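Local coordinates for protein putative DD-carboxypeptidase TP_0574 (Treponema pallidum, PDB 1O75) that shows zinc-dependent carboxypeptidase activity on synthetic depsipeptides and binds penicillin, and may trim peptidoglycan cross-linking as a membrane-anchored lipoprotein of this spirochaete, at residues B[217-222]-B[327-332]; B[256-261]-B[294-299]; B[267-272]-B[310-315]; B[280-285]-B[302-307]. The protein carries 2 engineered substitutions. One frame throughout, in Å; residues are numbered along the deposited sequence.

Contact 1 of 4, residues B[217-222]-B[327-332]; sequences VGTGYH and ADVRFL
This is a face-to-face contact between two β-sheets of domain C, made where strand 212-220 passes over strand 325-331, each outermost in its sheet within this chain. The two short strand segments run nearly alike, 24° apart, with their axes 8.2 Å from each other, and no backbone hydrogen bond joins them. Side chains fill the gap instead. Val217 turns CG2 to the methyl of Ala327, CG2 to CB 4.2 Å. Thr219 spreads its two branches: OG1, anti to the carbonyl carbon, presses on Val329 CG2 at a tight 3.1 Å, while the methyl CG2 lies in the ring plane at the edge of Phe331, 3.9 Å from CD1. Tyr221, past the end of its strand, reaches across with its phenol, and its OH accepts an almost straight hydrogen bond from the backbone of Leu332, N to OH 2.8 Å at 174°. The same hydroxyl touches Leu332 CB. Two waters line this end; one donates to Arg330 O at 2.5 Å and also hydrogen-bonds Thr219 OG1, and the other sits in the Tyr221 ring plane beside OH. Ser87 of the second subunit packs against Thr219, Tyr221 and Leu332, and the Thr219 backbone hydrogen-bonds to that subunit. Phe331 also touches a bound xenon; the contact lies at the margin of the packing between two sheets, consistent with the β-sandwich of an E-set domain.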
# COMPACT_ATOMS: atom_id res chain seq x y z
N VAL B 217 -11.79 -11.00 -3.14
CA VAL B 217 -12.57 -9.93 -2.52
C VAL B 217 -12.26 -9.90 -1.04
O VAL B 217 -12.38 -10.93 -0.37
CB VAL B 217 -14.08 -10.15 -2.63
CG1 VAL B 217 -14.81 -9.01 -1.93
CG2 VAL B 217 -14.51 -10.26 -4.07
N GLY B 218 -11.88 -8.72 -0.54
CA GLY B 218 -11.59 -8.56 0.88
C GLY B 218 -12.71 -7.76 1.53
O GLY B 218 -13.40 -7.00 0.86
N THR B 219 -12.89 -7.91 2.85
CA THR B 219 -13.93 -7.21 3.57
C THR B 219 -13.34 -6.51 4.79
O THR B 219 -12.47 -7.06 5.47
CB THR B 219 -15.03 -8.20 4.00
OG1 THR B 219 -15.70 -8.69 2.84
CG2 THR B 219 -16.07 -7.53 4.89
N GLY B 220 -13.80 -5.28 5.06
CA GLY B 220 -13.29 -4.54 6.20
C GLY B 220 -14.42 -3.81 6.92
O GLY B 220 -15.48 -3.60 6.33
N TYR B 221 -14.21 -3.42 8.18
CA TYR B 221 -15.26 -2.71 8.91
C TYR B 221 -14.81 -1.35 9.49
O TYR B 221 -15.65 -0.54 9.87
CB TYR B 221 -15.81 -3.61 10.03
CG TYR B 221 -16.47 -4.86 9.50
CD1 TYR B 221 -15.72 -6.03 9.27
CD2 TYR B 221 -17.81 -4.86 9.14
CE1 TYR B 221 -16.31 -7.16 8.68
CE2 TYR B 221 -18.41 -5.97 8.55
CZ TYR B 221 -17.66 -7.12 8.32
OH TYR B 221 -18.25 -8.20 7.71
N HIS B 222 -13.51 -1.09 9.55
CA HIS B 222 -13.03 0.21 10.03
C HIS B 222 -11.94 0.67 9.08
O HIS B 222 -10.93 1.22 9.51
CB HIS B 222 -12.39 0.10 11.42
CG HIS B 222 -13.17 -0.72 12.39
ND1 HIS B 222 -12.82 -2.02 12.69
CD2 HIS B 222 -14.28 -0.45 13.10
CE1 HIS B 222 -13.69 -2.51 13.55
NE2 HIS B 222 -14.59 -1.58 13.82
N ALA B 327 -19.47 -9.19 -8.03
CA ALA B 327 -18.83 -9.75 -6.85
C ALA B 327 -19.82 -9.92 -5.72
O ALA B 327 -20.58 -9.00 -5.42
CB ALA B 327 -17.68 -8.84 -6.40
N ASP B 328 -19.80 -11.08 -5.08
CA ASP B 328 -20.68 -11.34 -3.95
C ASP B 328 -19.88 -11.23 -2.65
O ASP B 328 -18.77 -11.78 -2.54
CB ASP B 328 -21.31 -12.73 -4.06
CG ASP B 328 -22.34 -12.83 -5.20
OD1 ASP B 328 -22.73 -11.78 -5.74
OD2 ASP B 328 -22.78 -13.96 -5.53
N VAL B 329 -20.43 -10.54 -1.67
CA VAL B 329 -19.75 -10.37 -0.39
C VAL B 329 -20.75 -10.36 0.74
O VAL B 329 -21.92 -10.04 0.55
CB VAL B 329 -18.94 -9.03 -0.38
CG1 VAL B 329 -19.89 -7.82 -0.47
CG2 VAL B 329 -18.16 -8.94 0.90
N ARG B 330 -20.31 -10.72 1.93
CA ARG B 330 -21.21 -10.72 3.08
C ARG B 330 -20.69 -9.77 4.16
O ARG B 330 -19.50 -9.80 4.49
CB ARG B 330 -21.33 -12.13 3.67
CG ARG B 330 -22.32 -12.19 4.86
CD ARG B 330 -22.18 -13.49 5.65
NE ARG B 330 -22.95 -13.42 6.89
CZ ARG B 330 -22.89 -14.33 7.85
NH1 ARG B 330 -22.09 -15.38 7.71
NH2 ARG B 330 -23.64 -14.21 8.94
N PHE B 331 -21.56 -8.92 4.68
CA PHE B 331 -21.15 -8.01 5.75
C PHE B 331 -21.82 -8.54 7.04
O PHE B 331 -23.03 -8.68 7.11
CB PHE B 331 -21.59 -6.57 5.46
CG PHE B 331 -20.96 -5.98 4.22
CD1 PHE B 331 -19.62 -6.23 3.91
CD2 PHE B 331 -21.70 -5.12 3.39
CE1 PHE B 331 -19.02 -5.63 2.78
CE2 PHE B 331 -21.12 -4.51 2.27
CZ PHE B 331 -19.77 -4.77 1.96
N LEU B 332 -20.99 -8.84 8.03
CA LEU B 332 -21.44 -9.39 9.30
C LEU B 332 -22.20 -8.42 10.19
O LEU B 332 -22.06 -7.21 10.07
CB LEU B 332 -20.24 -9.94 10.07
CG LEU B 332 -19.58 -11.13 9.36
CD1 LEU B 332 -18.22 -11.41 9.96
CD2 LEU B 332 -20.51 -12.37 9.48
O HOH W 1 -17.34 -11.08 4.35
O HOH W 2 -16.88 -10.15 6.76

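Contact 2 of 4, residues B[256-261]-B[294-299]; sequences NTVRYD and ISCGIN. With XE (xenon), chain F.
Tyr260 has CG anti to its carbonyl carbon (chi1 -68°), which sends the phenol from strand 255-262 across to strand 293-298 of the facing sheet; Cys296 adopts the same kind of torsion (chi1 -59°), laying SG beside its own backbone N and under Val258. The two strands cross at 47°, so close contact is concentrated about the Val258 and Cys296 pair and the tyrosine next to it. Both methyls of Val258 straddle the sulfur, CG1 and CG2 each 4.0 Å from SG. The Tyr260 hydroxyl donates a short hydrogen bond to Gly297, OH to O 2.6 Å, approaching from above the carbonyl plane. That bond fixes the far end of a buried ring and gives its one polar atom a backbone partner. Beside it OH also packs against Cys296 CB at 3.3 Å, and on the other flank CE2 meets Ile298 CB at 4.1 Å, the two side chains lying alongside each other and pointing opposite ways. Xenon rests over one face of the ring, 3.5 Å from Tyr260 CZ, and touches the opposite strand as well, with Cys296 O at 3.4 Å. Leu315 and Tyr313 of the neighbouring strand 311-319 pack on Tyr260 and Ile298 respectively. The whole forms a buried xenon site between the two sheets of a β-sandwich, lined by the Tyr260 ring face and the Cys296-Gly297 backbone and completed by Phe331.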
# COMPACT_ATOMS: atom_id res chain seq x y z
N ASN B 256 -17.27 3.71 -14.32
CA ASN B 256 -18.33 4.66 -14.05
C ASN B 256 -18.94 4.54 -12.65
O ASN B 256 -18.90 5.49 -11.86
CB ASN B 256 -19.46 4.48 -15.07
CG ASN B 256 -19.27 5.31 -16.32
OD1 ASN B 256 -18.71 6.39 -16.25
ND2 ASN B 256 -19.76 4.82 -17.46
N THR B 257 -19.50 3.37 -12.33
CA THR B 257 -20.19 3.26 -11.05
C THR B 257 -20.39 1.82 -10.58
O THR B 257 -19.89 0.86 -11.21
CB THR B 257 -21.54 4.02 -11.19
OG1 THR B 257 -22.16 4.18 -9.91
CG2 THR B 257 -22.49 3.29 -12.18
N VAL B 258 -21.10 1.66 -9.46
CA VAL B 258 -21.36 0.34 -8.90
C VAL B 258 -22.80 0.23 -8.42
O VAL B 258 -23.33 1.15 -7.78
CB VAL B 258 -20.49 0.04 -7.63
CG1 VAL B 258 -20.55 -1.48 -7.30
CG2 VAL B 258 -19.08 0.47 -7.84
N ARG B 259 -23.43 -0.90 -8.71
CA ARG B 259 -24.78 -1.14 -8.25
C ARG B 259 -24.69 -2.09 -7.06
O ARG B 259 -23.91 -3.05 -7.09
CB ARG B 259 -25.61 -1.82 -9.34
CG ARG B 259 -27.07 -2.08 -8.91
CD ARG B 259 -27.76 -3.03 -9.92
NE ARG B 259 -29.15 -3.29 -9.56
CZ ARG B 259 -30.18 -2.65 -10.09
NH1 ARG B 259 -29.97 -1.72 -11.01
NH2 ARG B 259 -31.42 -2.95 -9.72
N TYR B 260 -25.44 -1.82 -6.01
CA TYR B 260 -25.45 -2.74 -4.87
C TYR B 260 -26.81 -3.48 -4.89
O TYR B 260 -27.85 -2.81 -4.90
CB TYR B 260 -25.37 -1.99 -3.52
CG TYR B 260 -24.06 -1.27 -3.22
CD1 TYR B 260 -22.92 -1.49 -4.01
CD2 TYR B 260 -23.96 -0.38 -2.13
CE1 TYR B 260 -21.70 -0.84 -3.72
CE2 TYR B 260 -22.74 0.27 -1.83
CZ TYR B 260 -21.62 0.04 -2.63
OH TYR B 260 -20.43 0.67 -2.34
N ASP B 261 -26.81 -4.81 -4.90
CA ASP B 261 -28.07 -5.57 -4.80
C ASP B 261 -27.96 -6.26 -3.43
O ASP B 261 -26.96 -6.91 -3.13
CB ASP B 261 -28.22 -6.63 -5.90
CG ASP B 261 -28.53 -6.03 -7.25
OD1 ASP B 261 -29.30 -5.05 -7.31
OD2 ASP B 261 -28.03 -6.55 -8.24
N ILE B 294 -10.50 -2.11 -6.44
CA ILE B 294 -11.57 -1.12 -6.44
C ILE B 294 -12.31 -1.41 -5.15
O ILE B 294 -12.65 -2.57 -4.88
CB ILE B 294 -12.50 -1.25 -7.64
CG1 ILE B 294 -11.70 -0.89 -8.90
CG2 ILE B 294 -13.69 -0.27 -7.49
CD1 ILE B 294 -12.55 -0.67 -10.09
N SER B 295 -12.52 -0.39 -4.33
CA SER B 295 -13.21 -0.57 -3.05
C SER B 295 -14.62 0.04 -3.08
O SER B 295 -14.83 1.11 -3.66
CB SER B 295 -12.39 0.05 -1.93
OG SER B 295 -11.11 -0.59 -1.88
N CYS B 296 -15.56 -0.66 -2.46
CA CYS B 296 -16.96 -0.25 -2.40
C CYS B 296 -17.37 -0.27 -0.94
O CYS B 296 -17.14 -1.27 -0.27
CB CYS B 296 -17.84 -1.27 -3.14
SG CYS B 296 -17.39 -1.48 -4.83
N GLY B 297 -17.98 0.80 -0.46
CA GLY B 297 -18.40 0.83 0.92
C GLY B 297 -19.86 1.19 1.07
O GLY B 297 -20.50 1.65 0.12
N ILE B 298 -20.38 1.01 2.28
CA ILE B 298 -21.77 1.36 2.50
C ILE B 298 -21.96 1.84 3.93
O ILE B 298 -21.23 1.42 4.83
CB ILE B 298 -22.68 0.13 2.23
CG1 ILE B 298 -24.15 0.55 2.21
CG2 ILE B 298 -22.45 -0.96 3.30
CD1 ILE B 298 -25.09 -0.61 1.83
N ASN B 299 -22.88 2.76 4.12
CA ASN B 299 -23.22 3.22 5.46
C ASN B 299 -24.73 3.02 5.51
O ASN B 299 -25.45 3.68 4.78
CB ASN B 299 -22.90 4.69 5.69
CG ASN B 299 -23.22 5.13 7.11
OD1 ASN B 299 -24.39 5.14 7.50
ND2 ASN B 299 -22.20 5.47 7.89
XE XE F . -20.38 -2.30 -0.29

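Contact 3 of 4, residues B[267-272]-B[310-315]; sequences ASYTNL and PGYYRL
Residues 267-272 form an irregular loop in which Tyr269 takes backbone angles of left-handed helical type, and its side chain points at the extended strand segment 311-315. Its ring lies across the strand, between the side chains of Tyr312 and Arg314. At the tip, the hydroxyl donates to the backbone of Tyr313, OH to O 2.8 Å, with the donor above the carbonyl plane. On the Tyr312 side, Tyr269 CZ comes within 3.6 Å of Tyr312 CB; the two side chains cross at about a right angle, and the ring planes are inclined at 78°. On the other side the Arg314 guanidinium lies nearly parallel to the phenol, 12° between planes, but offset, so that Tyr269 CD2 sits over its rim, 3.7 Å from NH2. The bend at chi3 of Arg314 helps to fold the group over, and a salt bridge from its NE to Asp328 on strand 325-331 holds it. Ala267 covers one face of Tyr312: its CA stands 3.5 Å from the ring centroid, only 10° off the normal, a CH-pi contact, and its CB is 3.4 Å from Tyr312 CZ. Within the loop, Asp266 accepts from the backbone N of Thr270 and Asn271. A connection between strands 255-262 and 274-276 is thus anchored to the solvent-facing side of a β-sheet by a tyrosine whose hydroxyl bonds to a strand carbonyl.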
# COMPACT_ATOMS: atom_id res chain seq x y z
N ALA B 267 -28.31 -16.27 2.19
CA ALA B 267 -27.00 -16.72 1.71
C ALA B 267 -27.06 -17.39 0.34
O ALA B 267 -26.03 -17.53 -0.32
CB ALA B 267 -26.37 -17.67 2.71
N SER B 268 -28.25 -17.79 -0.10
CA SER B 268 -28.35 -18.43 -1.41
C SER B 268 -28.51 -17.44 -2.56
O SER B 268 -28.56 -17.84 -3.71
CB SER B 268 -29.52 -19.43 -1.45
OG SER B 268 -30.78 -18.76 -1.48
N TYR B 269 -28.60 -16.14 -2.26
CA TYR B 269 -28.78 -15.13 -3.30
C TYR B 269 -29.99 -15.42 -4.22
O TYR B 269 -29.94 -15.29 -5.46
CB TYR B 269 -27.49 -14.97 -4.14
CG TYR B 269 -26.39 -14.23 -3.39
CD1 TYR B 269 -25.58 -14.89 -2.46
CD2 TYR B 269 -26.18 -12.86 -3.60
CE1 TYR B 269 -24.57 -14.20 -1.75
CE2 TYR B 269 -25.19 -12.16 -2.89
CZ TYR B 269 -24.38 -12.84 -1.97
OH TYR B 269 -23.36 -12.18 -1.31
N THR B 270 -31.10 -15.77 -3.59
CA THR B 270 -32.31 -16.06 -4.31
C THR B 270 -33.36 -14.97 -4.19
O THR B 270 -34.02 -14.62 -5.16
CB THR B 270 -32.89 -17.42 -3.83
OG1 THR B 270 -31.93 -18.45 -4.11
CG2 THR B 270 -34.22 -17.73 -4.54
N ASN B 271 -33.52 -14.41 -3.00
CA ASN B 271 -34.53 -13.40 -2.77
C ASN B 271 -33.99 -11.96 -2.66
O ASN B 271 -33.61 -11.50 -1.58
CB ASN B 271 -35.30 -13.77 -1.50
CG ASN B 271 -35.88 -15.20 -1.58
OD1 ASN B 271 -35.32 -16.16 -1.04
ND2 ASN B 271 -36.97 -15.33 -2.28
N LEU B 272 -33.98 -11.25 -3.78
CA LEU B 272 -33.46 -9.89 -3.80
C LEU B 272 -34.37 -9.00 -2.94
O LEU B 272 -35.60 -8.97 -3.14
CB LEU B 272 -33.42 -9.38 -5.24
CG LEU B 272 -33.00 -7.92 -5.43
CD1 LEU B 272 -31.52 -7.75 -5.07
CD2 LEU B 272 -33.29 -7.53 -6.86
N PRO B 310 -26.70 -5.31 7.60
CA PRO B 310 -25.78 -6.43 7.44
C PRO B 310 -26.44 -7.54 6.59
O PRO B 310 -27.67 -7.65 6.54
CB PRO B 310 -25.53 -6.89 8.88
CG PRO B 310 -25.71 -5.61 9.68
CD PRO B 310 -26.94 -5.01 9.02
N GLY B 311 -25.63 -8.36 5.94
CA GLY B 311 -26.19 -9.41 5.12
C GLY B 311 -25.38 -9.65 3.85
O GLY B 311 -24.21 -9.28 3.77
N TYR B 312 -26.04 -10.24 2.86
CA TYR B 312 -25.42 -10.60 1.59
C TYR B 312 -25.69 -9.59 0.51
O TYR B 312 -26.86 -9.22 0.24
CB TYR B 312 -25.94 -11.96 1.13
CG TYR B 312 -25.54 -13.05 2.07
CD1 TYR B 312 -24.34 -13.75 1.90
CD2 TYR B 312 -26.32 -13.35 3.19
CE1 TYR B 312 -23.94 -14.71 2.82
CE2 TYR B 312 -25.92 -14.30 4.12
CZ TYR B 312 -24.74 -14.97 3.93
OH TYR B 312 -24.32 -15.87 4.88
N TYR B 313 -24.61 -9.16 -0.12
CA TYR B 313 -24.68 -8.19 -1.18
C TYR B 313 -24.05 -8.72 -2.46
O TYR B 313 -23.17 -9.58 -2.43
CB TYR B 313 -23.96 -6.89 -0.80
CG TYR B 313 -24.65 -6.07 0.27
CD1 TYR B 313 -24.54 -6.42 1.62
CD2 TYR B 313 -25.41 -4.96 -0.07
CE1 TYR B 313 -25.18 -5.65 2.60
CE2 TYR B 313 -26.05 -4.21 0.89
CZ TYR B 313 -25.93 -4.56 2.23
OH TYR B 313 -26.58 -3.77 3.16
N ARG B 314 -24.52 -8.19 -3.57
CA ARG B 314 -23.98 -8.53 -4.87
C ARG B 314 -23.60 -7.16 -5.44
O ARG B 314 -24.48 -6.30 -5.58
CB ARG B 314 -25.03 -9.20 -5.76
CG ARG B 314 -24.60 -9.34 -7.21
CD ARG B 314 -25.35 -10.48 -7.92
NE ARG B 314 -24.94 -11.79 -7.39
CZ ARG B 314 -25.63 -12.91 -7.53
NH1 ARG B 314 -26.79 -12.91 -8.20
NH2 ARG B 314 -25.17 -14.04 -7.01
N LEU B 315 -22.32 -6.98 -5.75
CA LEU B 315 -21.82 -5.71 -6.29
C LEU B 315 -21.58 -5.85 -7.78
O LEU B 315 -20.98 -6.82 -8.22
CB LEU B 315 -20.46 -5.35 -5.62
CG LEU B 315 -20.36 -5.57 -4.12
CD1 LEU B 315 -19.00 -5.10 -3.61
CD2 LEU B 315 -21.48 -4.83 -3.43

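Contact 4 of 4, residues B[280-285]-B[302-307]; sequences HSADSW and FDRFKG
The Arg304 guanidinium meets the Asp283 carboxylate edge to edge, CG of the aspartate lying in its plane, while the Phe305 ring carries Arg304 CG over the centre of one face and Asp283 OD1 at its edge. Phe302 also turns its ring edge toward OD1. The acid and base reach tip to tip in a side-on, two-nitrogen salt bridge: Arg304 NH2 gives to Asp283 OD1 at 2.8 Å and 168°, and NE gives to OD2 at 2.8 Å and 157°, each oxygen using its syn lone pair. The planes are turned 36° against each other. Arg304 starts from the crowded position between its backbone N and carbonyl carbon, then runs extended from CG to NE to deliver this edge. Its NH2 also grazes the Ala282 methyl, 3.7 Å from CB, and donates to Asp46 O. Asp283 OD2 has a second donor, the backbone N of Lys279. CE2 of Phe305 lies 3.6 Å from Asp283 OD1; the weakly positive C-H edges of Phe302 and Phe305 and, above all, the guanidinium and Lys279 N would be expected to favour the charged carboxylate. The contact joins the turn just before strand 284-285 to the loop that leaves strand 293-298, with its 3-10 segment 303-304. Phe305 packs on Ile298 of that strand, and the Asp46 to Phe50 region, ahead of strand 53-56, lies against Phe302 and Arg304.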
# COMPACT_ATOMS: atom_id res chain seq x y z
N HIS B 280 -19.39 7.87 -6.77
CA HIS B 280 -17.96 7.65 -6.58
C HIS B 280 -17.38 8.60 -5.55
O HIS B 280 -17.89 9.69 -5.35
CB HIS B 280 -17.22 7.79 -7.91
CG HIS B 280 -15.84 7.23 -7.86
ND1 HIS B 280 -15.60 5.90 -7.56
CD2 HIS B 280 -14.63 7.81 -8.04
CE1 HIS B 280 -14.29 5.69 -7.55
NE2 HIS B 280 -13.68 6.83 -7.84
N SER B 281 -16.32 8.15 -4.89
CA SER B 281 -15.62 8.91 -3.86
C SER B 281 -16.36 8.77 -2.54
O SER B 281 -15.76 8.48 -1.52
CB SER B 281 -15.50 10.38 -4.24
OG SER B 281 -14.68 11.01 -3.28
N ALA B 282 -17.67 8.96 -2.54
CA ALA B 282 -18.41 8.78 -1.30
C ALA B 282 -18.61 7.28 -1.01
O ALA B 282 -18.44 6.85 0.13
CB ALA B 282 -19.78 9.48 -1.40
N ASP B 283 -18.92 6.49 -2.03
CA ASP B 283 -19.21 5.06 -1.85
C ASP B 283 -18.23 4.09 -2.47
O ASP B 283 -18.25 2.89 -2.17
CB ASP B 283 -20.60 4.73 -2.40
CG ASP B 283 -21.66 5.69 -1.89
OD1 ASP B 283 -21.63 6.02 -0.69
OD2 ASP B 283 -22.50 6.13 -2.69
N SER B 284 -17.39 4.60 -3.38
CA SER B 284 -16.41 3.73 -4.03
C SER B 284 -15.14 4.52 -4.28
O SER B 284 -15.18 5.75 -4.38
CB SER B 284 -16.94 3.19 -5.36
OG SER B 284 -17.39 4.21 -6.24
N TRP B 285 -14.02 3.82 -4.37
CA TRP B 285 -12.78 4.52 -4.60
C TRP B 285 -11.72 3.59 -5.15
O TRP B 285 -11.83 2.34 -5.05
CB TRP B 285 -12.31 5.20 -3.30
CG TRP B 285 -12.22 4.28 -2.13
CD1 TRP B 285 -11.12 3.59 -1.71
CD2 TRP B 285 -13.31 3.89 -1.26
NE1 TRP B 285 -11.45 2.79 -0.63
CE2 TRP B 285 -12.78 2.95 -0.34
CE3 TRP B 285 -14.66 4.23 -1.18
CZ2 TRP B 285 -13.57 2.35 0.65
CZ3 TRP B 285 -15.45 3.63 -0.19
CH2 TRP B 285 -14.90 2.70 0.71
N PHE B 302 -27.23 6.10 5.37
CA PHE B 302 -27.36 7.10 4.31
C PHE B 302 -28.73 6.97 3.67
O PHE B 302 -29.25 5.87 3.54
CB PHE B 302 -26.30 6.90 3.21
CG PHE B 302 -24.87 7.20 3.65
CD1 PHE B 302 -24.59 7.72 4.92
CD2 PHE B 302 -23.82 6.97 2.77
CE1 PHE B 302 -23.26 8.01 5.30
CE2 PHE B 302 -22.51 7.25 3.12
CZ PHE B 302 -22.22 7.78 4.39
N ASP B 303 -29.32 8.08 3.25
CA ASP B 303 -30.64 8.00 2.64
C ASP B 303 -30.68 7.13 1.39
O ASP B 303 -31.67 6.43 1.16
CB ASP B 303 -31.17 9.39 2.28
CG ASP B 303 -31.39 10.27 3.51
OD1 ASP B 303 -31.56 9.73 4.63
OD2 ASP B 303 -31.41 11.50 3.33
N ARG B 304 -29.60 7.16 0.59
CA ARG B 304 -29.61 6.35 -0.63
C ARG B 304 -29.50 4.85 -0.35
O ARG B 304 -29.61 4.05 -1.28
CB ARG B 304 -28.50 6.79 -1.60
CG ARG B 304 -27.05 6.67 -1.09
CD ARG B 304 -26.06 7.32 -2.13
NE ARG B 304 -24.71 7.42 -1.58
CZ ARG B 304 -24.31 8.35 -0.71
NH1 ARG B 304 -25.16 9.28 -0.31
NH2 ARG B 304 -23.10 8.30 -0.15
N PHE B 305 -29.26 4.48 0.90
CA PHE B 305 -29.16 3.07 1.30
C PHE B 305 -30.25 2.72 2.34
O PHE B 305 -30.14 1.73 3.07
CB PHE B 305 -27.76 2.77 1.88
CG PHE B 305 -26.64 3.03 0.91
CD1 PHE B 305 -26.72 2.54 -0.39
CD2 PHE B 305 -25.51 3.77 1.28
CE1 PHE B 305 -25.70 2.79 -1.32
CE2 PHE B 305 -24.47 4.03 0.36
CZ PHE B 305 -24.56 3.55 -0.94
N LYS B 306 -31.29 3.53 2.39
CA LYS B 306 -32.37 3.32 3.35
C LYS B 306 -32.90 1.89 3.31
O LYS B 306 -33.30 1.41 2.26
CB LYS B 306 -33.52 4.30 3.06
CG LYS B 306 -34.61 4.25 4.11
CD LYS B 306 -35.78 5.18 3.79
CE LYS B 306 -36.94 4.92 4.75
NZ LYS B 306 -38.01 5.95 4.65
N GLY B 307 -32.86 1.21 4.45
CA GLY B 307 -33.35 -0.15 4.54
C GLY B 307 -32.27 -1.20 4.43
O GLY B 307 -32.52 -2.39 4.62

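From the N terminus, strand 212-220 opens the loop that contact 1 closes only at 327-332, so the other three contacts all fall within it. Contact 2 starts next, on strand 255-262, and contact 3 follows at 267-272; contact 2 closes at 294-299, before contact 3 does at 310-315, and the two therefore cross. Contact 4 opens at 280-285 and ends at 302-307, crossing contact 2 but lying wholly within contact 3. Contacts 1 and 2 bridge the two four-stranded sheets, and meet where Phe331 packs on Ile298. Contact 3 fastens an outer loop to one sheet; contact 4 ties the other's edge to an interstrand loop.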